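PDB 4MUV: cyclic nucleotide-gated potassium channel mll3241 from Mesorhizobium loti, which conducts potassium across the cell membrane as a homotetrameric channel activated by cAMP binding to its cytoplasmic domain. Local coordinates for residues Ile124-Ile127 with Phe128-Ala132. The protein carries 3 engineered substitutions. Sequence-based numbering, arbitrary orientation.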
loop_
_atom_site.group_PDB
_atom_site.type_symbol
_atom_site.label_atom_id
_atom_site.label_comp_id
_atom_site.label_asym_id
_atom_site.label_seq_id
_atom_site.Cartn_x
_atom_site.Cartn_y
_atom_site.Cartn_z
ATOM N N ILE A 124 -5.410 -12.452 -4.766
ATOM C CA ILE A 124 -5.015 -11.176 -4.205
ATOM C C ILE A 124 -6.028 -10.094 -4.572
ATOM O O ILE A 124 -6.374 -9.246 -3.741
ATOM C CB ILE A 124 -3.565 -10.802 -4.596
ATOM C CG1 ILE A 124 -2.574 -11.588 -3.717
ATOM C CG2 ILE A 124 -3.318 -9.305 -4.462
ATOM C CD1 ILE A 124 -1.135 -11.354 -4.058
ATOM N N ALA A 125 -6.529 -10.129 -5.806
ATOM C CA ALA A 125 -7.531 -9.159 -6.226
ATOM C C ALA A 125 -8.726 -9.223 -5.292
ATOM O O ALA A 125 -9.287 -8.187 -4.914
ATOM C CB ALA A 125 -7.970 -9.437 -7.624
ATOM N N GLU A 126 -9.133 -10.432 -4.913
ATOM C CA GLU A 126 -10.268 -10.619 -4.014
ATOM C C GLU A 126 -9.975 -10.118 -2.607
ATOM O O GLU A 126 -10.850 -9.545 -1.956
ATOM C CB GLU A 126 -10.687 -12.096 -3.977
ATOM C CG GLU A 126 -11.991 -12.365 -3.212
ATOM C CD GLU A 126 -13.228 -11.849 -3.939
ATOM O OE1 GLU A 126 -13.091 -11.070 -4.905
ATOM O OE2 GLU A 126 -14.350 -12.231 -3.548
ATOM N N ILE A 127 -8.745 -10.344 -2.132
ATOM C CA ILE A 127 -8.361 -9.804 -0.825
ATOM C C ILE A 127 -8.474 -8.281 -0.832
ATOM O O ILE A 127 -9.002 -7.696 0.117
ATOM C CB ILE A 127 -6.960 -10.247 -0.400
ATOM C CG1 ILE A 127 -7.013 -11.732 -0.032
ATOM C CG2 ILE A 127 -6.433 -9.416 0.781
ATOM C CD1 ILE A 127 -5.662 -12.407 -0.009
ATOM N N PHE A 128 -8.013 -7.623 -1.891
ATOM C CA PHE A 128 -8.133 -6.157 -1.951
ATOM C C PHE A 128 -9.610 -5.735 -1.976
ATOM O O PHE A 128 -10.011 -4.795 -1.291
ATOM C CB PHE A 128 -7.418 -5.602 -3.184
ATOM C CG PHE A 128 -5.908 -5.641 -3.118
ATOM C CD1 PHE A 128 -5.225 -5.323 -1.970
ATOM C CD2 PHE A 128 -5.182 -6.017 -4.232
ATOM C CE1 PHE A 128 -3.856 -5.339 -1.958
ATOM C CE2 PHE A 128 -3.816 -6.027 -4.220
ATOM C CZ PHE A 128 -3.148 -5.696 -3.075
ATOM N N ARG A 129 -10.409 -6.436 -2.777
ATOM C CA ARG A 129 -11.813 -6.081 -2.936
ATOM C C ARG A 129 -12.527 -6.224 -1.581
ATOM O O ARG A 129 -13.301 -5.344 -1.175
ATOM C CB ARG A 129 -12.490 -6.951 -4.009
ATOM C CG ARG A 129 -13.934 -6.505 -4.360
ATOM C CD ARG A 129 -14.638 -7.460 -5.325
ATOM N NE ARG A 129 -14.891 -8.760 -4.708
ATOM C CZ ARG A 129 -15.878 -9.019 -3.856
ATOM N NH1 ARG A 129 -16.742 -8.078 -3.507
ATOM N NH2 ARG A 129 -15.998 -10.235 -3.350
ATOM N N LYS A 130 -12.266 -7.321 -0.875
ATOM C CA LYS A 130 -12.901 -7.538 0.427
ATOM C C LYS A 130 -12.397 -6.583 1.501
ATOM O O LYS A 130 -13.161 -6.155 2.352
ATOM C CB LYS A 130 -12.750 -8.983 0.866
ATOM C CG LYS A 130 -13.603 -9.927 0.049
ATOM C CD LYS A 130 -13.433 -11.362 0.504
ATOM C CE LYS A 130 -14.256 -12.292 -0.354
ATOM N NZ LYS A 130 -13.985 -13.728 -0.076
ATOM N N THR A 131 -11.118 -6.246 1.468
ATOM C CA THR A 131 -10.559 -5.273 2.411
ATOM C C THR A 131 -11.231 -3.907 2.219
ATOM O O THR A 131 -11.598 -3.248 3.194
ATOM C CB THR A 131 -9.024 -5.171 2.263
ATOM O OG1 THR A 131 -8.434 -6.419 2.639
ATOM C CG2 THR A 131 -8.476 -4.089 3.162
ATOM N N ALA A 132 -11.434 -3.494 0.968
ATOM C CA ALA A 132 -12.139 -2.240 0.679
ATOM C C ALA A 132 -13.561 -2.284 1.235
ATOM O O ALA A 132 -14.006 -1.325 1.880
ATOM C CB ALA A 132 -12.161 -1.971 -0.818
#
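Phe128, Arg129, Lys130 and Thr131 each send a backbone N-H to the carbonyl oxygen four residues earlier, from Ile124 O to Ile127 O, an i to i+4 alpha-helical series in which Lys130 N to Glu126 O measures 2.8 Å. The side chains illustrate how such a helix divides into a charged face and an apolar one. On the charged face, in one of two conformers of Glu126, Arg129 grips the carboxylate side-on: NE donates to OE1 at 2.9 Å, and NH2 to OE2 at 2.6 Å; the other conformer may not keep this pairing. Both oxygens lie near the guanidinium plane, yet the nitrogens reach them from above the carboxylate plane, the two groups being turned 49° apart. Glu126 starts out with CG anti to the backbone N (chi1 -172°) and bends at chi2, Arg129 at chi3, which brings the two ends alongside. In the same conformer the extended Lys130 chain completes the network, its CE passing 3.2 Å from Glu126 OE2 and its NZ making a long salt bridge of 3.8 Å to it. On the apolar face, Ile124 and Phe128 run side by side, with Ile124 CG2 pressed obliquely against the ring at CE2, 3.3 Å away. Replacing Phe128 by an alanine is likely to strip Ile124 CG2 of the ring it rests against and open a gap between Ile124, Phe114 and Phe82. In this cyclic nucleotide-binding domain, the Phe128 ring meets Phe114 of helix 111-120, packs edge-to-face with Phe82 and touches Phe61 of strand 58-64. Further on, Thr131 touches Glu85 of helix 85-90 and lies near Arg135, both of which line the pocket holding cGMP in this structure and bind cAMP in another, so helix 122-139 leads here from hydrophobic core to nucleotide pocket.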